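Local coordinates for enoyl-[acyl-carrier-protein] reductase [FMN] (Thermotoga maritima, PDB 5GVJ) that probably reduces the enoyl double bond of acyl chains carried on acyl carrier protein, with NADH as electron donor and FMN as cofactor, at residues V85-K90 with R106-N111; V94-G99 with T113-V118; V197-S202 with K288-I293. The protein carries 1 engineered substitution. All blocks are in the same frame, centred on the assembly; numbering follows the deposited sequence.

The protein is built on a TIM-barrel scaffold, a parallel sheet of eight strands with helices outside. Contacts 1 and 2 are neighbours in it, their centres 12 Å apart, and their segments alternate along the chain: helix 79-88, strand 93-97, helix 102-110, strand 114-119. Contact 1 joins the two helices and contact 2 the two strands; L108, F96, C86 and V94 pack between the layers. Contact 3 comes later, 30 Å from contact 1 and 24 Å from contact 2 (centre to centre), across the chain's centre from contact 2. It ties a loop after helix 193-197 to the start of helix 290-309, near T194, which binds FMN in this protein although the cofactor is absent here.

Contact 1 of 3, residues V85-K90 with R106-N111; sequences VCIEEK and RELKEN
K90 NZ and the backbone O of N111 meet around a single water where two helices end side by side on the outer layer of a TIM-type barrel. The direct K90 NZ to N111 O bond is weak at 3.5 Å, and the water does much of the joining: it accepts from K90 NZ (2.9 Å) and donates both to I87 O (2.7 Å) and to N111 O. K90 has the positive phi (52°) of the C-prime residue in a Schellman motif, which closes helix 79-88. Its side chain is bent at chi2 and again at chi3, the latter (-86°) turning CE.

The apolar part of the contact rests on I87, which spreads CG1, CG2 and CD1 over L108, N111 and E107. CG1 packs against L108 CD2 at 3.6 Å, the side chains crossing obliquely. CD1 lies mainly on E107, touching its CG and OE1, each at 3.8 Å. CG2 meets the amide carbon CG of N111 at 3.9 Å, the two chains set at about a right angle. An alanine in place of I87 would probably open a gap beside L108 CD2 and leave the amide of N111 without its apolar neighbour.

L108 also reaches inward to V115 and F96, linking this pair of helix ends to the sheet beneath. The N111 amide is fixed within its own helix end: ND2 donates to E107 O over 2.9 Å, nearly straight at 169° and in the amide's own plane.

Contact 2 of 3, residues V94-G99 with T113-V118; sequences VTFGAG and TKVIPV
F96, V94 and V118 bury the most surface in this pairing of parallel strands, whose short segments come within 4.5 Å and are inclined by 21°. F96 presents the edge of its ring to the neighbouring strand: V115 CG1 lies in the ring plane, 3.8 Å from CE2. Against one face of the same ring, offset toward the rim, sits V94 CG1 from its own strand. F96 shares a face of the sheet with V94 and V115, and there L108 of helix 102-110 packs on both F96 and V115.

V94 is gripped at both its backbone ends. Its N donates to K114 O over 2.9 Å at 167°, and its O accepts a similarly straight bond from I116 N, so the two strands are firmly in register here. Its CG2 adds apolar contact with T113 CG2 at 3.7 Å, while the hydroxyl of T113 is engaged by V91 O.

V118 extends the pairing by donating from N to F96 O over 3.0 Å, a more bent bond at 151°. Beside it V118 CG2 approaches F96 O tightly, at 3.1 Å. A water 2.9 Å from both G99 O and V118 O is placed to donate, though it has more acceptors nearby than protons; it bridges the loop after strand 93-97 to strand 114-119. The V118 side chain also touches I137 and E139, the latter known to bind FMN, which is absent here. T95 points to the opposite face from V94 and F96, its hydroxyl bonded to N71 OD1. Parallel pairing of consecutive strands 93-97 and 114-119, with helix 102-110 between them, makes a beta-alpha-beta unit, the repeating element of the TIM barrel.

Contact 3 of 3, residues V197-S202 with K288-I293; sequences VASVES and KPVKQI
E201 OE1 takes the backbone N-H of V290, the first residue of helix 290-309, at 2.9 Å and 168°; P289 holds the N-cap position just before it. The donor reaches OE1 on the syn side, but tilted 34° out of the carboxylate plane. The other oxygen, OE2, accepts from a water that itself accepts from K291 N, so both arms of the carboxylate serve the start of the helix, whose dipole would probably favour this negative charge.

The tight part is the single bridge between S199 and K288. V200 N donates to K288 O at 2.9 Å, coming from above the carbonyl plane, and S199 CA lies 3.1 Å from that same oxygen. The K288 side chain runs extended to a salt bridge between NZ and D296. On the buried side S199 CB packs on I293 CD1 at 3.8 Å. S199 OG, held between the backbone N and the carbonyl carbon (chi1 72°), is bonded to F196 O and touches V290 CG2.

The outer side is looser. There V200 and P289 are both exposed: V200 CG2 lies 3.6 Å from P289 N and reaches the P289 ring carbon CD at 4.0 Å.

Around this joint, L30 of helix 28-36 packs on S199 and V290, R195 and F196 of helix 193-197 lie against I293, and K209 of helix 206-214 binds the carbonyls of S199 and S202.

Contact 1 of 3, residues V85-K90 with R106-N111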
loop_
_atom_site.group_PDB
_atom_site.type_symbol
_atom_site.label_atom_id
_atom_site.label_comp_id
_atom_site.label_asym_id
_atom_site.label_seq_id
_atom_site.Cartn_x
_atom_site.Cartn_y
_atom_site.Cartn_z
ATOM N N VAL A 85 34.825 2.204 5.592
ATOM C CA VAL A 85 34.837 1.053 6.496
ATOM C C VAL A 85 34.253 -0.174 5.806
ATOM O O VAL A 85 34.785 -1.284 5.921
ATOM C CB VAL A 85 34.075 1.363 7.801
ATOM C CG1 VAL A 85 33.946 0.088 8.652
ATOM C CG2 VAL A 85 34.765 2.465 8.594
ATOM N N CYS A 86 33.135 -0.002 5.096
ATOM C CA CYS A 86 32.485 -1.148 4.469
ATOM C C CYS A 86 33.375 -1.772 3.409
ATOM O O CYS A 86 33.363 -2.992 3.217
ATOM C CB CYS A 86 31.145 -0.724 3.858
ATOM S SG CYS A 86 29.898 -0.437 5.134
ATOM N N ILE A 87 34.140 -0.948 2.698
ATOM C CA ILE A 87 35.072 -1.468 1.702
ATOM C C ILE A 87 36.199 -2.252 2.380
ATOM O O ILE A 87 36.513 -3.387 1.993
ATOM C CB ILE A 87 35.608 -0.306 0.849
ATOM C CG1 ILE A 87 34.488 0.214 -0.070
ATOM C CG2 ILE A 87 36.856 -0.726 0.087
ATOM C CD1 ILE A 87 34.783 1.540 -0.761
ATOM N N GLU A 88 36.791 -1.675 3.433
ATOM C CA GLU A 88 37.967 -2.285 4.055
ATOM C C GLU A 88 37.614 -3.585 4.773
ATOM O O GLU A 88 38.406 -4.535 4.772
ATOM C CB GLU A 88 38.638 -1.297 5.014
ATOM C CG GLU A 88 39.155 -0.041 4.323
ATOM C CD GLU A 88 40.115 -0.302 3.156
ATOM O OE1 GLU A 88 40.067 0.431 2.131
ATOM O OE2 GLU A 88 40.916 -1.247 3.259
ATOM N N GLU A 89 36.445 -3.649 5.403
ATOM C CA GLU A 89 36.026 -4.865 6.089
ATOM C C GLU A 89 35.259 -5.834 5.182
ATOM O O GLU A 89 34.654 -6.788 5.687
ATOM C CB GLU A 89 35.196 -4.503 7.324
ATOM C CG GLU A 89 35.870 -3.464 8.224
ATOM C CD GLU A 89 37.271 -3.886 8.701
ATOM O OE1 GLU A 89 37.481 -5.079 8.991
ATOM O OE2 GLU A 89 38.164 -3.018 8.776
ATOM N N LYS A 90 35.290 -5.620 3.861
ATOM C CA LYS A 90 34.656 -6.520 2.885
ATOM C C LYS A 90 33.188 -6.804 3.233
ATOM O O LYS A 90 32.717 -7.941 3.169
ATOM C CB LYS A 90 35.438 -7.829 2.748
ATOM C CG LYS A 90 36.949 -7.674 2.563
ATOM C CD LYS A 90 37.281 -6.795 1.389
ATOM C CE LYS A 90 37.335 -7.577 0.074
ATOM N NZ LYS A 90 37.474 -6.649 -1.095
ATOM N N ARG A 106 30.116 3.227 -7.401
ATOM C CA ARG A 106 31.202 2.648 -8.186
ATOM C C ARG A 106 32.300 2.061 -7.301
ATOM O O ARG A 106 32.759 0.934 -7.530
ATOM C CB ARG A 106 31.788 3.698 -9.125
ATOM C CG ARG A 106 33.022 3.224 -9.844
ATOM C CD ARG A 106 33.796 4.399 -10.424
ATOM N NE ARG A 106 34.926 3.887 -11.173
ATOM C CZ ARG A 106 35.412 4.492 -12.250
ATOM N NH1 ARG A 106 34.844 5.618 -12.689
ATOM N NH2 ARG A 106 36.456 3.981 -12.897
ATOM N N GLU A 107 32.753 2.811 -6.295
ATOM C CA GLU A 107 33.856 2.291 -5.485
ATOM C C GLU A 107 33.421 1.076 -4.677
ATOM O O GLU A 107 34.213 0.147 -4.466
ATOM C CB GLU A 107 34.417 3.380 -4.570
ATOM C CG GLU A 107 33.479 3.864 -3.474
ATOM C CD GLU A 107 34.019 5.102 -2.775
ATOM O OE1 GLU A 107 35.134 5.021 -2.207
ATOM O OE2 GLU A 107 33.341 6.158 -2.824
ATOM N N LEU A 108 32.162 1.051 -4.240
ATOM C CA LEU A 108 31.653 -0.131 -3.558
ATOM C C LEU A 108 31.611 -1.320 -4.509
ATOM O O LEU A 108 32.081 -2.413 -4.177
ATOM C CB LEU A 108 30.268 0.166 -2.977
ATOM C CG LEU A 108 30.312 1.000 -1.692
ATOM C CD1 LEU A 108 28.939 1.527 -1.320
ATOM C CD2 LEU A 108 30.902 0.203 -0.539
ATOM N N LYS A 109 31.082 -1.113 -5.715
ATOM C CA LYS A 109 30.952 -2.219 -6.654
ATOM C C LYS A 109 32.303 -2.698 -7.156
ATOM O O LYS A 109 32.514 -3.905 -7.310
ATOM C CB LYS A 109 30.077 -1.809 -7.824
ATOM C CG LYS A 109 28.620 -1.959 -7.534
ATOM C CD LYS A 109 27.870 -1.786 -8.806
ATOM C CE LYS A 109 28.095 -2.962 -9.732
ATOM N NZ LYS A 109 27.208 -2.890 -10.915
ATOM N N GLU A 110 33.228 -1.773 -7.428
ATOM C CA GLU A 110 34.564 -2.196 -7.847
ATOM C C GLU A 110 35.211 -3.124 -6.829
ATOM O O GLU A 110 36.008 -3.990 -7.197
ATOM C CB GLU A 110 35.441 -0.969 -8.106
ATOM C CG GLU A 110 35.029 -0.280 -9.390
ATOM C CD GLU A 110 35.992 0.792 -9.833
ATOM O OE1 GLU A 110 36.880 1.157 -9.037
ATOM O OE2 GLU A 110 35.845 1.272 -10.976
ATOM N N ASN A 111 34.861 -2.992 -5.556
ATOM C CA ASN A 111 35.445 -3.841 -4.526
ATOM C C ASN A 111 34.557 -5.031 -4.145
ATOM O O ASN A 111 34.813 -5.681 -3.125
ATOM C CB ASN A 111 35.799 -2.984 -3.311
ATOM C CG ASN A 111 37.045 -2.130 -3.564
ATOM O OD1 ASN A 111 38.168 -2.628 -3.463
ATOM N ND2 ASN A 111 36.852 -0.859 -3.922
HETATM O O HOH W 1 35.674 -4.513 -0.301
#

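Contact 2 of 3, residues V94-G99 with T113-V118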
loop_
_atom_site.group_PDB
_atom_site.type_symbol
_atom_site.label_atom_id
_atom_site.label_comp_id
_atom_site.label_asym_id
_atom_site.label_seq_id
_atom_site.Cartn_x
_atom_site.Cartn_y
_atom_site.Cartn_z
ATOM N N VAL A 94 25.673 -3.329 0.989
ATOM C CA VAL A 94 25.465 -2.016 1.588
ATOM C C VAL A 94 24.156 -1.441 1.066
ATOM O O VAL A 94 23.934 -1.388 -0.149
ATOM C CB VAL A 94 26.645 -1.059 1.327
ATOM C CG1 VAL A 94 26.331 0.340 1.854
ATOM C CG2 VAL A 94 27.900 -1.594 2.031
ATOM N N THR A 95 23.277 -1.048 1.987
ATOM C CA THR A 95 22.077 -0.292 1.660
ATOM C C THR A 95 22.306 1.159 2.044
ATOM O O THR A 95 23.158 1.472 2.880
ATOM C CB THR A 95 20.822 -0.828 2.377
ATOM O OG1 THR A 95 20.902 -0.593 3.787
ATOM C CG2 THR A 95 20.615 -2.312 2.120
ATOM N N PHE A 96 21.544 2.049 1.406
ATOM C CA PHE A 96 21.644 3.478 1.650
ATOM C C PHE A 96 20.267 4.045 1.941
ATOM O O PHE A 96 19.260 3.566 1.414
ATOM C CB PHE A 96 22.238 4.227 0.451
ATOM C CG PHE A 96 23.709 4.019 0.266
ATOM C CD1 PHE A 96 24.622 4.770 0.986
ATOM C CD2 PHE A 96 24.182 3.084 -0.643
ATOM C CE1 PHE A 96 25.985 4.593 0.808
ATOM C CE2 PHE A 96 25.533 2.899 -0.823
ATOM C CZ PHE A 96 26.440 3.659 -0.097
ATOM N N GLY A 97 20.230 5.075 2.785
ATOM C CA GLY A 97 19.016 5.826 2.999
ATOM C C GLY A 97 19.279 7.317 2.914
ATOM O O GLY A 97 20.414 7.784 3.035
ATOM N N ALA A 98 18.191 8.060 2.689
ATOM C CA ALA A 98 18.174 9.527 2.750
ATOM C C ALA A 98 18.897 10.153 1.558
ATOM O O ALA A 98 19.802 10.973 1.718
ATOM C CB ALA A 98 18.748 10.046 4.074
ATOM N N GLY A 99 18.488 9.763 0.352
ATOM C CA GLY A 99 18.922 10.505 -0.807
ATOM C C GLY A 99 19.521 9.611 -1.865
ATOM O O GLY A 99 19.224 8.412 -1.949
ATOM N N THR A 113 31.224 -5.266 -3.398
ATOM C CA THR A 113 30.059 -5.084 -2.549
ATOM C C THR A 113 28.803 -4.964 -3.410
ATOM O O THR A 113 28.827 -4.339 -4.474
ATOM C CB THR A 113 30.252 -3.835 -1.688
ATOM O OG1 THR A 113 31.332 -4.058 -0.774
ATOM C CG2 THR A 113 28.996 -3.499 -0.902
ATOM N N LYS A 114 27.707 -5.594 -2.972
ATOM C CA LYS A 114 26.407 -5.393 -3.617
ATOM C C LYS A 114 25.759 -4.149 -3.026
ATOM O O LYS A 114 25.683 -4.007 -1.800
ATOM C CB LYS A 114 25.491 -6.603 -3.439
ATOM C CG LYS A 114 26.094 -7.932 -3.900
ATOM C CD LYS A 114 26.395 -7.909 -5.392
ATOM C CE LYS A 114 26.691 -9.312 -5.910
ATOM N NZ LYS A 114 27.710 -10.005 -5.080
ATOM N N VAL A 115 25.297 -3.247 -3.892
ATOM C CA VAL A 115 24.815 -1.934 -3.476
ATOM C C VAL A 115 23.315 -1.867 -3.732
ATOM O O VAL A 115 22.863 -2.087 -4.863
ATOM C CB VAL A 115 25.561 -0.812 -4.209
ATOM C CG1 VAL A 115 25.058 0.540 -3.753
ATOM C CG2 VAL A 115 27.077 -0.946 -3.958
ATOM N N ILE A 116 22.546 -1.572 -2.683
ATOM C CA ILE A 116 21.085 -1.569 -2.776
ATOM C C ILE A 116 20.539 -0.281 -2.166
ATOM O O ILE A 116 20.236 -0.257 -0.967
ATOM C CB ILE A 116 20.476 -2.799 -2.079
ATOM C CG1 ILE A 116 21.106 -4.085 -2.617
ATOM C CG2 ILE A 116 18.953 -2.856 -2.326
ATOM C CD1 ILE A 116 20.581 -5.358 -1.958
ATOM N N PRO A 117 20.387 0.795 -2.945
ATOM C CA PRO A 117 19.801 2.028 -2.405
ATOM C C PRO A 117 18.330 1.835 -2.066
ATOM O O PRO A 117 17.623 1.068 -2.718
ATOM C CB PRO A 117 19.961 3.039 -3.557
ATOM C CG PRO A 117 20.955 2.431 -4.502
ATOM C CD PRO A 117 20.768 0.938 -4.356
ATOM N N VAL A 118 17.874 2.544 -1.039
ATOM C CA VAL A 118 16.448 2.628 -0.721
ATOM C C VAL A 118 15.883 3.839 -1.453
ATOM O O VAL A 118 16.470 4.925 -1.412
ATOM C CB VAL A 118 16.220 2.731 0.800
ATOM C CG1 VAL A 118 14.734 2.777 1.134
ATOM C CG2 VAL A 118 16.883 1.558 1.538
HETATM O O HOH W 2 19.252 5.648 -1.075
#

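Contact 3 of 3, residues V197-S202 with K288-I293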
loop_
_atom_site.group_PDB
_atom_site.type_symbol
_atom_site.label_atom_id
_atom_site.label_comp_id
_atom_site.label_asym_id
_atom_site.label_seq_id
_atom_site.Cartn_x
_atom_site.Cartn_y
_atom_site.Cartn_z
ATOM N N VAL A 197 12.168 -6.007 14.441
ATOM C CA VAL A 197 12.313 -5.302 15.717
ATOM C C VAL A 197 11.475 -5.986 16.789
ATOM O O VAL A 197 11.882 -6.085 17.958
ATOM C CB VAL A 197 11.922 -3.821 15.572
ATOM C CG1 VAL A 197 11.747 -3.181 16.947
ATOM C CG2 VAL A 197 12.964 -3.068 14.752
ATOM N N ALA A 198 10.288 -6.464 16.411
ATOM C CA ALA A 198 9.405 -7.194 17.323
ATOM C C ALA A 198 9.777 -8.681 17.389
ATOM O O ALA A 198 8.959 -9.570 17.161
ATOM C CB ALA A 198 7.953 -7.017 16.901
ATOM N N SER A 199 11.031 -8.951 17.750
ATOM C CA SER A 199 11.492 -10.329 17.835
ATOM C C SER A 199 12.230 -10.563 19.148
ATOM O O SER A 199 12.693 -9.624 19.802
ATOM C CB SER A 199 12.416 -10.691 16.672
ATOM O OG SER A 199 13.669 -10.043 16.832
ATOM N N VAL A 200 12.357 -11.842 19.511
ATOM C CA VAL A 200 13.036 -12.180 20.767
ATOM C C VAL A 200 14.486 -11.711 20.728
ATOM O O VAL A 200 15.012 -11.185 21.718
ATOM C CB VAL A 200 12.937 -13.693 21.053
ATOM C CG1 VAL A 200 13.723 -14.060 22.324
ATOM C CG2 VAL A 200 11.496 -14.120 21.215
ATOM N N GLU A 201 15.140 -11.853 19.571
ATOM C CA GLU A 201 16.551 -11.515 19.439
ATOM C C GLU A 201 16.786 -10.033 19.199
ATOM O O GLU A 201 17.946 -9.602 19.164
ATOM C CB GLU A 201 17.180 -12.333 18.303
ATOM C CG GLU A 201 17.261 -13.848 18.583
ATOM C CD GLU A 201 15.939 -14.584 18.371
ATOM O OE1 GLU A 201 14.967 -13.958 17.873
ATOM O OE2 GLU A 201 15.869 -15.795 18.697
ATOM N N SER A 202 15.730 -9.247 19.010
ATOM C CA SER A 202 15.894 -7.804 18.924
ATOM C C SER A 202 16.240 -7.241 20.292
ATOM O O SER A 202 15.699 -7.685 21.304
ATOM C CB SER A 202 14.616 -7.151 18.394
ATOM O OG SER A 202 14.551 -5.778 18.749
ATOM N N LYS A 288 8.034 -12.766 18.417
ATOM C CA LYS A 288 8.414 -14.108 18.022
ATOM C C LYS A 288 9.929 -14.244 17.899
ATOM O O LYS A 288 10.632 -13.266 17.628
ATOM C CB LYS A 288 7.808 -14.500 16.668
ATOM C CG LYS A 288 6.295 -14.580 16.585
ATOM C CD LYS A 288 5.946 -14.959 15.136
ATOM C CE LYS A 288 4.466 -14.863 14.833
ATOM N NZ LYS A 288 4.213 -15.271 13.420
ATOM N N PRO A 289 10.455 -15.453 18.061
ATOM C CA PRO A 289 11.837 -15.708 17.651
ATOM C C PRO A 289 12.013 -15.432 16.169
ATOM O O PRO A 289 11.111 -15.662 15.362
ATOM C CB PRO A 289 12.029 -17.198 17.957
ATOM C CG PRO A 289 11.006 -17.508 18.998
ATOM C CD PRO A 289 9.819 -16.658 18.620
ATOM N N VAL A 290 13.204 -14.939 15.826
ATOM C CA VAL A 290 13.567 -14.703 14.430
ATOM C C VAL A 290 13.354 -15.958 13.596
ATOM O O VAL A 290 12.804 -15.898 12.491
ATOM C CB VAL A 290 15.020 -14.190 14.351
ATOM C CG1 VAL A 290 15.611 -14.394 12.947
ATOM C CG2 VAL A 290 15.058 -12.715 14.740
ATOM N N LYS A 291 13.752 -17.118 14.122
ATOM C CA LYS A 291 13.593 -18.363 13.371
ATOM C C LYS A 291 12.128 -18.639 13.055
ATOM O O LYS A 291 11.788 -19.032 11.929
ATOM C CB LYS A 291 14.193 -19.532 14.155
ATOM C CG LYS A 291 14.829 -20.600 13.271
ATOM C CD LYS A 291 16.281 -20.232 12.929
ATOM C CE LYS A 291 16.730 -20.854 11.603
ATOM N NZ LYS A 291 15.927 -20.328 10.416
ATOM N N GLN A 292 11.246 -18.450 14.039
ATOM C CA GLN A 292 9.825 -18.684 13.810
ATOM C C GLN A 292 9.253 -17.682 12.815
ATOM O O GLN A 292 8.443 -18.049 11.954
ATOM C CB GLN A 292 9.065 -18.598 15.131
ATOM C CG GLN A 292 7.633 -19.105 15.038
ATOM C CD GLN A 292 7.584 -20.585 14.662
ATOM O OE1 GLN A 292 6.902 -20.974 13.715
ATOM N NE2 GLN A 292 8.333 -21.409 15.389
ATOM N N ILE A 293 9.637 -16.407 12.941
ATOM C CA ILE A 293 9.180 -15.389 11.989
ATOM C C ILE A 293 9.434 -15.845 10.558
ATOM O O ILE A 293 8.540 -15.806 9.703
ATOM C CB ILE A 293 9.866 -14.040 12.263
ATOM C CG1 ILE A 293 9.406 -13.466 13.604
ATOM C CG2 ILE A 293 9.614 -13.049 11.094
ATOM C CD1 ILE A 293 10.202 -12.213 14.045
HETATM O O HOH W 3 15.485 -17.424 16.453
#